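Local atomic coordinates of metallophosphoesterase TT1561-like domain-containing protein (Aquifex aeolicus, PDB entry 2YVT), a protein that is of unknown function but belongs to the calcineurin-like metallophosphoesterase superfamily and is probably a metal-dependent phosphoesterase. Residues K7-K12 with D34-V39; N99-K104 with F152-P157; E135-G140 with L165-E170; F81-G86 with T115-I120; P183-F188 with P196-S201. All blocks are in the same frame, centred on the assembly; numbering follows the deposited sequence.

Contact 1. Residues K7-K12 with D34-V39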
# COMPACT_ATOMS: atom_id res chain seq x y z
N LYS A 7 -6.68 14.05 -9.82
CA LYS A 7 -5.54 14.28 -8.94
C LYS A 7 -5.48 13.23 -7.84
O LYS A 7 -6.49 12.92 -7.21
CB LYS A 7 -5.59 15.69 -8.35
CG LYS A 7 -5.43 16.81 -9.39
CD LYS A 7 -5.48 18.19 -8.73
CE LYS A 7 -5.59 19.33 -9.76
NZ LYS A 7 -4.33 19.57 -10.53
N VAL A 8 -4.28 12.71 -7.60
CA VAL A 8 -4.08 11.66 -6.60
C VAL A 8 -3.02 12.11 -5.61
O VAL A 8 -1.93 12.53 -6.01
CB VAL A 8 -3.59 10.33 -7.26
CG1 VAL A 8 -3.43 9.23 -6.22
CG2 VAL A 8 -4.55 9.88 -8.37
N LEU A 9 -3.35 12.06 -4.32
CA LEU A 9 -2.35 12.27 -3.26
C LEU A 9 -2.04 10.89 -2.69
O LEU A 9 -2.95 10.20 -2.23
CB LEU A 9 -2.90 13.19 -2.16
CG LEU A 9 -1.94 13.75 -1.07
CD1 LEU A 9 -2.70 14.76 -0.22
CD2 LEU A 9 -1.32 12.70 -0.17
N ALA A 10 -0.77 10.50 -2.70
CA ALA A 10 -0.37 9.18 -2.18
C ALA A 10 0.66 9.29 -1.08
O ALA A 10 1.59 10.09 -1.17
CB ALA A 10 0.16 8.30 -3.32
N ILE A 11 0.49 8.47 -0.05
CA ILE A 11 1.50 8.29 1.00
C ILE A 11 1.78 6.80 1.18
O ILE A 11 1.01 5.94 0.73
CB ILE A 11 1.07 8.91 2.36
CG1 ILE A 11 -0.15 8.18 2.95
CG2 ILE A 11 0.82 10.41 2.20
CD1 ILE A 11 -0.47 8.60 4.39
N LYS A 12 2.89 6.49 1.84
CA LYS A 12 3.23 5.11 2.19
C LYS A 12 3.89 5.07 3.56
O LYS A 12 4.46 6.07 4.01
CB LYS A 12 4.09 4.43 1.11
CG LYS A 12 5.52 4.98 0.91
CD LYS A 12 6.56 4.20 1.68
CE LYS A 12 7.97 4.75 1.45
NZ LYS A 12 8.67 4.05 0.33
N ASP A 34 -8.50 14.37 -5.84
CA ASP A 34 -9.72 13.62 -6.09
C ASP A 34 -9.71 12.29 -5.34
O ASP A 34 -10.77 11.82 -4.91
CB ASP A 34 -9.90 13.41 -7.58
CG ASP A 34 -10.10 14.71 -8.31
OD1 ASP A 34 -11.16 15.35 -8.09
OD2 ASP A 34 -9.19 15.12 -9.04
N ILE A 35 -8.53 11.69 -5.21
CA ILE A 35 -8.37 10.48 -4.40
C ILE A 35 -7.14 10.55 -3.52
O ILE A 35 -6.15 11.19 -3.87
CB ILE A 35 -8.36 9.17 -5.22
CG1 ILE A 35 -7.24 9.14 -6.25
CG2 ILE A 35 -9.73 8.91 -5.87
CD1 ILE A 35 -7.03 7.74 -6.87
N LEU A 36 -7.25 9.93 -2.35
CA LEU A 36 -6.14 9.72 -1.44
C LEU A 36 -5.79 8.24 -1.47
O LEU A 36 -6.66 7.38 -1.35
CB LEU A 36 -6.55 10.13 -0.01
CG LEU A 36 -5.59 9.78 1.13
CD1 LEU A 36 -4.25 10.52 1.00
CD2 LEU A 36 -6.25 10.11 2.45
N VAL A 37 -4.50 7.95 -1.66
CA VAL A 37 -4.02 6.57 -1.62
C VAL A 37 -3.11 6.42 -0.42
O VAL A 37 -2.13 7.16 -0.27
CB VAL A 37 -3.26 6.19 -2.92
CG1 VAL A 37 -2.57 4.84 -2.77
CG2 VAL A 37 -4.23 6.15 -4.10
N VAL A 38 -3.44 5.47 0.46
CA VAL A 38 -2.58 5.17 1.61
C VAL A 38 -2.05 3.76 1.42
O VAL A 38 -2.82 2.79 1.47
CB VAL A 38 -3.33 5.25 2.97
CG1 VAL A 38 -2.36 5.02 4.11
CG2 VAL A 38 -4.01 6.62 3.13
N VAL A 39 -0.75 3.65 1.16
CA VAL A 39 -0.09 2.35 1.09
C VAL A 39 0.48 2.05 2.47
O VAL A 39 0.97 2.96 3.15
CB VAL A 39 1.05 2.33 0.03
CG1 VAL A 39 1.63 0.92 -0.12
CG2 VAL A 39 0.56 2.86 -1.31
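Lys-7 meets Asp-34 through both its backbone N and its O. The N donates to Asp-34 OD2 at 2.8 Å, nearly straight (173°), and uses the anti lone pair of that oxygen. Lys-7 O takes two donors, a bent bond from Asp-34 N (135° at the hydrogen) and a straighter one from Ile-35 N. Val-8 lies beside Ile-35, and both point to the same face. Its CG2 is 3.5 Å from Ile-35 CG1, which sits in the crowded position between the backbone N and the carbonyl carbon (chi1 59°). Val-8 CG1 reaches on to Val-37 CG2 at 3.8 Å. Leu-9 turns to the other face. Its N bonds Ile-35 O, its O accepts from Val-37 N at 2.8 Å, and its CD2 rests on Leu-36 CD1 at 3.8 Å. Ala-10 CB faces Val-37 CB at 4.0 Å. Ile-11 repeats the pattern of Leu-9, bonding Val-37 O and Val-39 N, with its CG1 beside Val-38 CG1. Lys-12 lays CB against Val-39 CB. Its NZ hydrogen-bonds Asn-235 OD1 and the carbonyl oxygens of His-220 and Gly-222. Leu-24 of helix 21-31 covers Leu-9 and Ile-11. Strand 7-12, helix 21-31 and strand 35-39 form a beta-alpha-beta unit, with its two parallel strands in the middle of a mixed sheet, as in calcineurin-like folds.

Contact 2. Residues N99-K104 with F152-P157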
# COMPACT_ATOMS: atom_id res chain seq x y z
N ASN A 99 3.17 -5.41 7.64
CA ASN A 99 2.87 -5.47 9.07
C ASN A 99 1.39 -5.31 9.41
O ASN A 99 1.01 -5.22 10.58
CB ASN A 99 3.70 -4.45 9.83
CG ASN A 99 5.18 -4.73 9.72
OD1 ASN A 99 5.92 -3.96 9.10
ND2 ASN A 99 5.61 -5.85 10.26
N ASP A 100 0.55 -5.30 8.37
CA ASP A 100 -0.87 -5.09 8.57
C ASP A 100 -1.59 -6.43 8.61
O ASP A 100 -2.34 -6.81 7.71
CB ASP A 100 -1.39 -4.13 7.50
CG ASP A 100 -0.76 -2.76 7.64
OD1 ASP A 100 -0.51 -2.37 8.80
OD2 ASP A 100 -0.49 -2.09 6.62
N ALA A 101 -1.28 -7.14 9.68
CA ALA A 101 -1.64 -8.53 9.87
C ALA A 101 -2.07 -8.74 11.32
O ALA A 101 -1.67 -7.97 12.20
CB ALA A 101 -0.43 -9.40 9.55
N PRO A 102 -2.87 -9.78 11.59
CA PRO A 102 -3.43 -10.75 10.64
C PRO A 102 -4.36 -10.13 9.60
O PRO A 102 -5.14 -9.21 9.90
CB PRO A 102 -4.21 -11.72 11.54
CG PRO A 102 -3.57 -11.56 12.91
CD PRO A 102 -3.25 -10.10 12.98
N LEU A 103 -4.29 -10.64 8.37
CA LEU A 103 -5.17 -10.14 7.32
C LEU A 103 -6.64 -10.19 7.73
O LEU A 103 -7.39 -9.25 7.46
CB LEU A 103 -4.97 -10.89 6.00
CG LEU A 103 -5.79 -10.39 4.81
CD1 LEU A 103 -5.48 -8.92 4.47
CD2 LEU A 103 -5.54 -11.28 3.61
N LYS A 104 -7.05 -11.27 8.38
CA LYS A 104 -8.45 -11.42 8.78
C LYS A 104 -8.90 -10.29 9.71
O LYS A 104 -10.03 -9.81 9.62
CB LYS A 104 -8.72 -12.80 9.40
CG LYS A 104 -8.56 -13.95 8.37
CD LYS A 104 -8.95 -15.32 8.93
CE LYS A 104 -8.82 -16.43 7.89
NZ LYS A 104 -7.42 -16.68 7.41
N PHE A 152 1.04 -13.48 11.00
CA PHE A 152 2.03 -12.69 11.75
C PHE A 152 2.48 -11.49 10.95
O PHE A 152 2.84 -10.46 11.51
CB PHE A 152 3.24 -13.54 12.10
CG PHE A 152 2.95 -14.60 13.13
CD1 PHE A 152 3.21 -14.36 14.48
CD2 PHE A 152 2.42 -15.83 12.75
CE1 PHE A 152 2.93 -15.34 15.44
CE2 PHE A 152 2.14 -16.82 13.70
CZ PHE A 152 2.40 -16.57 15.04
N VAL A 153 2.47 -11.66 9.62
CA VAL A 153 2.87 -10.64 8.65
C VAL A 153 2.10 -10.97 7.38
O VAL A 153 1.50 -12.04 7.27
CB VAL A 153 4.40 -10.66 8.34
CG1 VAL A 153 5.21 -10.04 9.47
CG2 VAL A 153 4.90 -12.07 7.99
N LEU A 154 2.11 -10.05 6.41
CA LEU A 154 1.57 -10.34 5.08
C LEU A 154 2.72 -10.51 4.09
O LEU A 154 3.41 -9.55 3.75
CB LEU A 154 0.66 -9.21 4.58
CG LEU A 154 -0.54 -8.78 5.41
CD1 LEU A 154 -1.42 -7.87 4.54
CD2 LEU A 154 -1.30 -10.01 5.89
N LYS A 155 2.92 -11.75 3.66
CA LYS A 155 3.92 -12.08 2.64
C LYS A 155 3.28 -13.01 1.61
O LYS A 155 2.54 -13.93 1.98
CB LYS A 155 5.14 -12.78 3.26
CG LYS A 155 5.93 -11.95 4.26
CD LYS A 155 7.27 -12.63 4.54
CE LYS A 155 8.15 -11.81 5.46
NZ LYS A 155 9.44 -12.51 5.72
N TYR A 156 3.54 -12.77 0.33
CA TYR A 156 2.96 -13.58 -0.73
C TYR A 156 4.04 -14.04 -1.70
O TYR A 156 4.99 -13.31 -1.96
CB TYR A 156 1.90 -12.79 -1.48
CG TYR A 156 0.72 -12.45 -0.61
CD1 TYR A 156 -0.28 -13.39 -0.38
CD2 TYR A 156 0.62 -11.20 0.02
CE1 TYR A 156 -1.36 -13.10 0.44
CE2 TYR A 156 -0.48 -10.90 0.85
CZ TYR A 156 -1.46 -11.86 1.05
OH TYR A 156 -2.53 -11.60 1.86
N PRO A 157 3.90 -15.27 -2.23
CA PRO A 157 4.85 -15.82 -3.19
C PRO A 157 4.43 -15.54 -4.63
O PRO A 157 3.24 -15.38 -4.90
CB PRO A 157 4.76 -17.32 -2.92
CG PRO A 157 3.32 -17.53 -2.55
CD PRO A 157 2.86 -16.25 -1.87
O HOH W 1 3.76 -7.69 11.70
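Leu-154 points its side chain at Asp-100, Ala-101 and Leu-103. Its CB points toward that segment and hands on to CG, which lies anti to the carbonyl carbon (chi1 -57°). CG comes within 3.5 Å of Asp-100 O. CD1 touches the same oxygen and then Leu-103 CD1. Asp-100 O is buried by this contact and has no polar partner in the model. CD2 takes the other branch and meets both Ala-101 CB and Leu-103 CB, each at 3.8 Å. The Leu-103 side chain crosses it at about a right angle. The residues Gly-97, Lys-98, Asn-99 and Asp-100 follow strand 91-95. In position, though not in sequence, they probably correspond to the GNH(D/E) loop of the metallophosphoesterase superfamily. Here the Asp-100 carboxylate binds the backbone N atoms of Gly-97, Ile-42 and Leu-43. Beyond Asp-100, Ala-101 CB packs 3.6 Å from Val-153 CA. A cis peptide bond then leads to Pro-102, the N-cap of helix 103-112. Leu-103 CD2 lies 3.5 Å from Tyr-156 OH, which hydrogen-bonds Glu-150 OE2 and His-124 NE2. At the far end the segments are joined through a water. It accepts from Asn-99 ND2 at 3.0 Å and donates to Phe-152 O at 2.9 Å, while Asn-99 ND2 also bonds Glu-49 OE1.

Contact 3. Residues E135-G140 with L165-E170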
# COMPACT_ATOMS: atom_id res chain seq x y z
N GLU A 135 -9.59 1.48 -13.75
CA GLU A 135 -9.68 0.36 -12.83
C GLU A 135 -8.50 0.48 -11.88
O GLU A 135 -7.35 0.61 -12.33
CB GLU A 135 -9.64 -0.99 -13.55
CG GLU A 135 -10.88 -1.32 -14.40
CD GLU A 135 -12.12 -1.70 -13.58
OE1 GLU A 135 -12.09 -1.63 -12.34
OE2 GLU A 135 -13.14 -2.07 -14.20
N VAL A 136 -8.78 0.45 -10.58
CA VAL A 136 -7.73 0.53 -9.58
C VAL A 136 -7.57 -0.85 -8.95
O VAL A 136 -8.53 -1.40 -8.43
CB VAL A 136 -8.04 1.60 -8.51
CG1 VAL A 136 -6.84 1.83 -7.60
CG2 VAL A 136 -8.42 2.91 -9.20
N ILE A 137 -6.36 -1.39 -9.03
CA ILE A 137 -6.07 -2.73 -8.52
C ILE A 137 -5.11 -2.59 -7.35
O ILE A 137 -4.14 -1.84 -7.43
CB ILE A 137 -5.42 -3.61 -9.60
CG1 ILE A 137 -6.37 -3.77 -10.79
CG2 ILE A 137 -5.03 -4.98 -9.05
CD1 ILE A 137 -5.70 -4.34 -11.99
N GLY A 138 -5.39 -3.31 -6.26
CA GLY A 138 -4.50 -3.31 -5.10
C GLY A 138 -4.05 -4.70 -4.73
O GLY A 138 -4.84 -5.65 -4.76
N PHE A 139 -2.78 -4.84 -4.37
CA PHE A 139 -2.28 -6.11 -3.85
C PHE A 139 -1.18 -5.77 -2.84
O PHE A 139 -0.07 -5.36 -3.21
CB PHE A 139 -1.76 -7.01 -4.99
CG PHE A 139 -1.73 -8.49 -4.65
CD1 PHE A 139 -2.33 -9.41 -5.51
CD2 PHE A 139 -1.13 -8.95 -3.48
CE1 PHE A 139 -2.32 -10.78 -5.22
CE2 PHE A 139 -1.12 -10.32 -3.17
CZ PHE A 139 -1.71 -11.24 -4.05
N GLY A 140 -1.53 -5.90 -1.57
CA GLY A 140 -0.63 -5.53 -0.48
C GLY A 140 0.31 -6.62 -0.01
O GLY A 140 0.42 -7.69 -0.63
N LEU A 165 -3.94 -12.59 -9.82
CA LEU A 165 -4.06 -11.44 -10.72
C LEU A 165 -4.56 -11.79 -12.12
O LEU A 165 -4.73 -10.90 -12.96
CB LEU A 165 -2.75 -10.65 -10.76
CG LEU A 165 -2.48 -9.79 -9.52
CD1 LEU A 165 -1.06 -9.20 -9.58
CD2 LEU A 165 -3.52 -8.68 -9.38
N LYS A 166 -4.84 -13.07 -12.35
CA LYS A 166 -5.51 -13.48 -13.58
C LYS A 166 -6.86 -12.77 -13.76
O LYS A 166 -7.39 -12.72 -14.88
CB LYS A 166 -5.68 -15.00 -13.62
CG LYS A 166 -4.38 -15.76 -13.80
CD LYS A 166 -4.58 -17.14 -14.42
CE LYS A 166 -5.69 -17.93 -13.73
NZ LYS A 166 -5.44 -18.09 -12.27
N PHE A 167 -7.42 -12.22 -12.68
CA PHE A 167 -8.71 -11.53 -12.76
C PHE A 167 -8.67 -10.25 -13.59
O PHE A 167 -9.69 -9.82 -14.13
CB PHE A 167 -9.35 -11.29 -11.37
CG PHE A 167 -8.74 -10.17 -10.57
CD1 PHE A 167 -8.94 -8.84 -10.92
CD2 PHE A 167 -8.00 -10.45 -9.41
CE1 PHE A 167 -8.39 -7.81 -10.16
CE2 PHE A 167 -7.45 -9.42 -8.65
CZ PHE A 167 -7.64 -8.10 -9.03
N VAL A 168 -7.50 -9.65 -13.70
CA VAL A 168 -7.37 -8.36 -14.38
C VAL A 168 -7.86 -8.45 -15.83
O VAL A 168 -8.55 -7.54 -16.31
CB VAL A 168 -5.91 -7.82 -14.30
CG1 VAL A 168 -5.79 -6.48 -15.02
CG2 VAL A 168 -5.49 -7.68 -12.85
N ASN A 169 -7.55 -9.56 -16.51
CA ASN A 169 -8.00 -9.81 -17.89
C ASN A 169 -9.50 -10.05 -18.05
O ASN A 169 -9.99 -10.15 -19.18
CB ASN A 169 -7.24 -11.02 -18.46
CG ASN A 169 -5.82 -10.68 -18.88
OD1 ASN A 169 -5.41 -9.52 -18.88
ND2 ASN A 169 -5.06 -11.71 -19.24
N GLU A 170 -10.22 -10.14 -16.94
CA GLU A 170 -11.66 -10.36 -16.96
C GLU A 170 -12.41 -9.05 -16.75
O GLU A 170 -13.64 -9.00 -16.85
CB GLU A 170 -12.08 -11.37 -15.88
CG GLU A 170 -11.21 -12.62 -15.77
CD GLU A 170 -11.75 -13.82 -16.53
OE1 GLU A 170 -12.86 -13.73 -17.10
OE2 GLU A 170 -11.06 -14.85 -16.55
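Ile-137 and Phe-139 turn their side chains from strand 134-144 toward Leu-165, Phe-167 and Val-168. These lie in the crossover from strand 134-144 to its parallel neighbour 175-180, which runs through strand 155-157 and helix 158-164. The contact packs a 3-10 turn against the sheet that its chain is about to rejoin. The backbone hydrogen bonds Val-168 N to Leu-165 O and Glu-170 N to Phe-167 O run within that turn. Leu-165 crosses both strand side chains obliquely. Its CG is 4.0 Å from Phe-139 CD1, and its CD2 is 4.0 Å from Ile-137 CG2. The ring of Phe-139 also meets Tyr-156 edge-to-face. Phe-167 and Ile-137 lie alongside one another, pointing opposite ways. Phe-167 CG is set between the backbone N and the carbonyl carbon (chi1 76°), and its CZ ends 4.1 Å from Ile-137 CG2. An alanine at Ile-137 would probably open a gap between the sheet and the 3-10 segment, leaving the Val-168 methyls and Phe-167 CZ without their partner here, and Leu-165 with Phe-139 alone of this strand segment. Leu-176 of strand 175-180 touches both Ile-137 and Val-168, which places the pair against the next strand. Ile-137 CD1 abuts both methyls of Val-168, 3.7 Å from CG1 and 3.5 Å from CG2, the latter tighter than usual van der Waals contact.

Contact 4. Residues F81-G86 with T115-I120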
# COMPACT_ATOMS: atom_id res chain seq x y z
N PHE A 81 -7.05 4.30 12.83
CA PHE A 81 -6.61 4.65 11.49
C PHE A 81 -7.81 4.88 10.56
O PHE A 81 -7.86 5.89 9.86
CB PHE A 81 -5.71 3.55 10.91
CG PHE A 81 -5.47 3.67 9.43
CD1 PHE A 81 -4.52 4.55 8.93
CD2 PHE A 81 -6.20 2.90 8.52
CE1 PHE A 81 -4.30 4.67 7.56
CE2 PHE A 81 -5.99 3.01 7.15
CZ PHE A 81 -5.04 3.90 6.67
N PHE A 82 -8.77 3.96 10.53
CA PHE A 82 -9.89 4.15 9.62
C PHE A 82 -10.71 5.38 9.97
O PHE A 82 -11.13 6.11 9.07
CB PHE A 82 -10.75 2.90 9.51
CG PHE A 82 -10.11 1.80 8.71
CD1 PHE A 82 -9.97 1.92 7.33
CD2 PHE A 82 -9.61 0.67 9.34
CE1 PHE A 82 -9.36 0.91 6.58
CE2 PHE A 82 -8.99 -0.35 8.60
CZ PHE A 82 -8.87 -0.22 7.22
N ARG A 83 -10.89 5.63 11.26
CA ARG A 83 -11.61 6.83 11.68
C ARG A 83 -10.88 8.11 11.23
O ARG A 83 -11.47 8.98 10.60
CB ARG A 83 -11.83 6.83 13.20
CG ARG A 83 -12.35 8.16 13.74
CD ARG A 83 -12.81 8.04 15.19
NE ARG A 83 -11.75 7.56 16.07
CZ ARG A 83 -10.79 8.31 16.61
NH1 ARG A 83 -10.72 9.61 16.37
NH2 ARG A 83 -9.88 7.75 17.40
N GLU A 84 -9.59 8.20 11.54
CA GLU A 84 -8.86 9.44 11.29
C GLU A 84 -8.59 9.69 9.81
O GLU A 84 -8.64 10.82 9.35
CB GLU A 84 -7.59 9.51 12.15
CG GLU A 84 -7.93 9.54 13.64
CD GLU A 84 -6.84 10.13 14.51
OE1 GLU A 84 -5.83 10.62 13.99
OE2 GLU A 84 -7.01 10.08 15.74
N ILE A 85 -8.35 8.62 9.06
CA ILE A 85 -8.28 8.75 7.61
C ILE A 85 -9.66 9.07 7.03
O ILE A 85 -9.78 9.95 6.18
CB ILE A 85 -7.69 7.49 6.95
CG1 ILE A 85 -6.20 7.36 7.29
CG2 ILE A 85 -7.90 7.51 5.42
CD1 ILE A 85 -5.31 8.49 6.72
N GLY A 86 -10.69 8.36 7.49
CA GLY A 86 -12.06 8.60 7.02
C GLY A 86 -12.50 10.05 7.18
O GLY A 86 -13.09 10.63 6.27
N THR A 115 -19.75 1.79 7.15
CA THR A 115 -20.94 2.64 7.32
C THR A 115 -20.58 4.08 7.64
O THR A 115 -21.14 5.01 7.05
CB THR A 115 -21.94 2.05 8.35
OG1 THR A 115 -22.37 0.77 7.89
CG2 THR A 115 -23.17 2.96 8.50
N ALA A 116 -19.63 4.27 8.55
CA ALA A 116 -19.23 5.62 8.94
C ALA A 116 -18.34 6.27 7.90
O ALA A 116 -18.40 7.50 7.72
CB ALA A 116 -18.56 5.62 10.31
N TYR A 117 -17.53 5.47 7.21
CA TYR A 117 -16.55 6.02 6.26
C TYR A 117 -16.68 5.38 4.88
O TYR A 117 -15.76 4.68 4.42
CB TYR A 117 -15.12 5.93 6.84
CG TYR A 117 -15.10 6.37 8.28
CD1 TYR A 117 -15.29 7.71 8.61
CD2 TYR A 117 -14.96 5.45 9.32
CE1 TYR A 117 -15.33 8.13 9.94
CE2 TYR A 117 -15.00 5.85 10.64
CZ TYR A 117 -15.18 7.18 10.94
OH TYR A 117 -15.22 7.56 12.26
N PRO A 118 -17.81 5.63 4.19
CA PRO A 118 -18.01 5.04 2.86
C PRO A 118 -17.04 5.57 1.81
O PRO A 118 -17.01 5.04 0.69
CB PRO A 118 -19.46 5.43 2.52
CG PRO A 118 -19.71 6.68 3.31
CD PRO A 118 -18.95 6.48 4.59
N ASN A 119 -16.26 6.59 2.17
CA ASN A 119 -15.22 7.15 1.30
C ASN A 119 -14.01 6.24 1.19
O ASN A 119 -13.20 6.38 0.26
CB ASN A 119 -14.79 8.56 1.74
CG ASN A 119 -14.39 8.65 3.21
OD1 ASN A 119 -15.02 8.05 4.09
ND2 ASN A 119 -13.35 9.44 3.49
N ILE A 120 -13.88 5.29 2.12
CA ILE A 120 -12.72 4.39 2.15
C ILE A 120 -13.02 3.06 1.46
O ILE A 120 -14.05 2.43 1.72
CB ILE A 120 -12.25 4.11 3.60
CG1 ILE A 120 -11.84 5.40 4.30
CG2 ILE A 120 -11.11 3.07 3.62
CD1 ILE A 120 -11.49 5.20 5.77
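Gly-86 and Tyr-117 meet where the last turn of helix 65-86 packs on the loop that leads into edge strand 120-122. The contact is mostly apolar, with one hydrogen bond. The Tyr-117 ring lies on the helix backbone. Phe-82 O is 3.9 Å above one face, offset toward the rim, and Ala-116 CB covers the opposite face. Arg-83 runs alongside the ring in the same direction, with its CG 3.3 Å from Tyr-117 OH. Tyr-117 CD1 is 3.7 Å from Gly-86 CA. A CB on Gly-86 would clash with this ring atom. Helix 65-86 lies in the connection between the parallel strands 35-39 and 91-95, and the loop ends the next crossover, from strand 91-95 through helix 103-112 to strand 120-122. The contact thus joins two successive beta-alpha-beta connections. The loop closes in a type I turn, with Ile-120 N bonded to Tyr-117 O. Within the turn, Asn-119 holds CG between the backbone N and the carbonyl carbon (chi1 52°). Its ND2 donates to Gly-86 O at 3.0 Å, on a lone pair in the carbonyl plane, and also bonds Val-90 O. The oxygen lies 21° out of the Asn-119 amide plane. Ile-120 CD1 packs against Gly-86 CA and Phe-82 O. It also lies at the edge of the Phe-82 ring, 3.9 Å from Phe-82 CD1.

Contact 5. Residues P183-F188 with P196-S201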
# COMPACT_ATOMS: atom_id res chain seq x y z
N PRO A 183 7.56 -2.47 -4.05
CA PRO A 183 7.95 -1.84 -5.31
C PRO A 183 8.72 -2.80 -6.22
O PRO A 183 9.27 -3.80 -5.75
CB PRO A 183 8.87 -0.71 -4.86
CG PRO A 183 9.54 -1.24 -3.62
CD PRO A 183 8.50 -2.15 -2.96
N PRO A 184 8.77 -2.48 -7.52
CA PRO A 184 9.64 -3.23 -8.41
C PRO A 184 11.09 -2.80 -8.23
O PRO A 184 11.36 -1.75 -7.64
CB PRO A 184 9.18 -2.77 -9.80
CG PRO A 184 8.73 -1.36 -9.58
CD PRO A 184 8.07 -1.38 -8.22
N ILE A 185 12.01 -3.61 -8.76
CA ILE A 185 13.41 -3.21 -8.88
C ILE A 185 13.51 -2.01 -9.82
O ILE A 185 13.05 -2.06 -10.96
CB ILE A 185 14.29 -4.37 -9.43
CG1 ILE A 185 14.07 -5.68 -8.65
CG2 ILE A 185 15.76 -3.96 -9.48
CD1 ILE A 185 14.43 -5.62 -7.17
N GLY A 186 14.11 -0.93 -9.33
CA GLY A 186 14.27 0.29 -10.12
C GLY A 186 15.43 1.11 -9.62
O GLY A 186 16.00 0.83 -8.56
N GLU A 187 15.78 2.15 -10.37
CA GLU A 187 16.89 3.01 -9.98
C GLU A 187 16.61 3.74 -8.67
O GLU A 187 17.51 3.92 -7.83
CB GLU A 187 17.18 4.02 -11.10
CG GLU A 187 18.42 4.87 -10.86
CD GLU A 187 18.78 5.76 -12.03
OE1 GLU A 187 18.10 5.69 -13.08
OE2 GLU A 187 19.76 6.53 -11.91
N PHE A 188 15.35 4.15 -8.49
CA PHE A 188 14.96 4.99 -7.36
C PHE A 188 13.84 4.38 -6.54
O PHE A 188 13.80 4.52 -5.31
CB PHE A 188 14.51 6.37 -7.85
CG PHE A 188 15.55 7.10 -8.66
CD1 PHE A 188 16.67 7.63 -8.04
CD2 PHE A 188 15.40 7.25 -10.03
CE1 PHE A 188 17.64 8.31 -8.79
CE2 PHE A 188 16.36 7.93 -10.79
CZ PHE A 188 17.48 8.45 -10.16
N PRO A 196 23.30 0.84 -2.05
CA PRO A 196 22.97 0.61 -3.46
C PRO A 196 22.06 -0.60 -3.67
O PRO A 196 21.65 -0.88 -4.80
CB PRO A 196 24.34 0.35 -4.10
CG PRO A 196 25.16 -0.21 -2.99
CD PRO A 196 24.69 0.49 -1.74
N LYS A 197 21.75 -1.31 -2.58
CA LYS A 197 20.95 -2.52 -2.67
C LYS A 197 19.51 -2.20 -3.03
O LYS A 197 18.94 -1.19 -2.60
CB LYS A 197 20.98 -3.32 -1.37
CG LYS A 197 22.29 -4.00 -1.08
CD LYS A 197 22.12 -4.98 0.08
CE LYS A 197 23.38 -5.08 0.90
NZ LYS A 197 23.71 -3.83 1.67
N HIS A 198 18.92 -3.09 -3.83
CA HIS A 198 17.51 -2.99 -4.17
C HIS A 198 16.69 -3.67 -3.10
O HIS A 198 17.04 -4.74 -2.62
CB HIS A 198 17.27 -3.64 -5.52
CG HIS A 198 17.86 -2.87 -6.66
ND1 HIS A 198 17.25 -1.76 -7.19
CD2 HIS A 198 19.02 -3.04 -7.34
CE1 HIS A 198 18.00 -1.28 -8.17
NE2 HIS A 198 19.08 -2.03 -8.28
N HIS A 199 15.58 -3.02 -2.72
CA HIS A 199 14.74 -3.53 -1.65
C HIS A 199 13.36 -3.95 -2.12
O HIS A 199 12.52 -4.37 -1.31
CB HIS A 199 14.65 -2.49 -0.53
CG HIS A 199 15.97 -2.23 0.12
ND1 HIS A 199 16.63 -3.19 0.86
CD2 HIS A 199 16.78 -1.15 0.11
CE1 HIS A 199 17.77 -2.70 1.30
NE2 HIS A 199 17.88 -1.46 0.87
N GLY A 200 13.13 -3.86 -3.42
CA GLY A 200 11.87 -4.29 -4.00
C GLY A 200 11.90 -5.75 -4.41
O GLY A 200 12.69 -6.56 -3.87
N SER A 201 11.04 -6.11 -5.35
CA SER A 201 10.95 -7.49 -5.81
C SER A 201 10.77 -7.60 -7.30
O SER A 201 9.96 -6.88 -7.89
CB SER A 201 9.79 -8.23 -5.14
OG SER A 201 9.72 -9.56 -5.63
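Pro-183 and Ser-201 close the long loop between strand 175-180 and helix 202-211, just before the helix starts. Ser-201 N donates to Pro-183 O at 2.9 Å, and Ser-201, the N-cap residue, turns its OG to Val-203 N. Gly-200 CA lies 3.2 Å from Pro-183 O, where a CB would clash. Further along, Ile-185 and His-198 cross at about a right angle. Ile-185 CG2 sits over one face of the imidazole, 3.6 Å from its centroid and 15° off the normal, a CH-pi contact. Ile-185 CD1 lies against His-198 CB and 3.7 Å from Gly-200 C. An alanine at Ile-185 would probably uncover that face of the ring and open a gap beside Gly-200. The ring is also held by Asp-190 OD1, bonded to His-198 ND1; the same oxygen bonds Gly-186 N. Gly-186 O lies at the ring edge, in plane, 2.9 Å from His-198 CE1.

How the contacts relate
Along the chain contact 1 closes first. Contacts 4, 2 and 3 follow, with contact 2 crossing both others, and contact 5 comes last. Contact 1 lies in the middle of the six-stranded sheet. Contact 4 packs on it from the helix side: Val-38 touches Phe-81, and Leu-36 and Val-38 touch Ile-85. Contacts 2 and 3 share the other sheet through neighbouring strands 134-144 and 155-157, and Tyr-156 meets Phe-139 and Gly-140. Contact 5 follows strand 175-180 of that sheet. Its centre lies about 32 Å from that of contact 4, on the opposite side of the chain's centre. The five contacts thus span both sheets of one metallophosphoesterase domain.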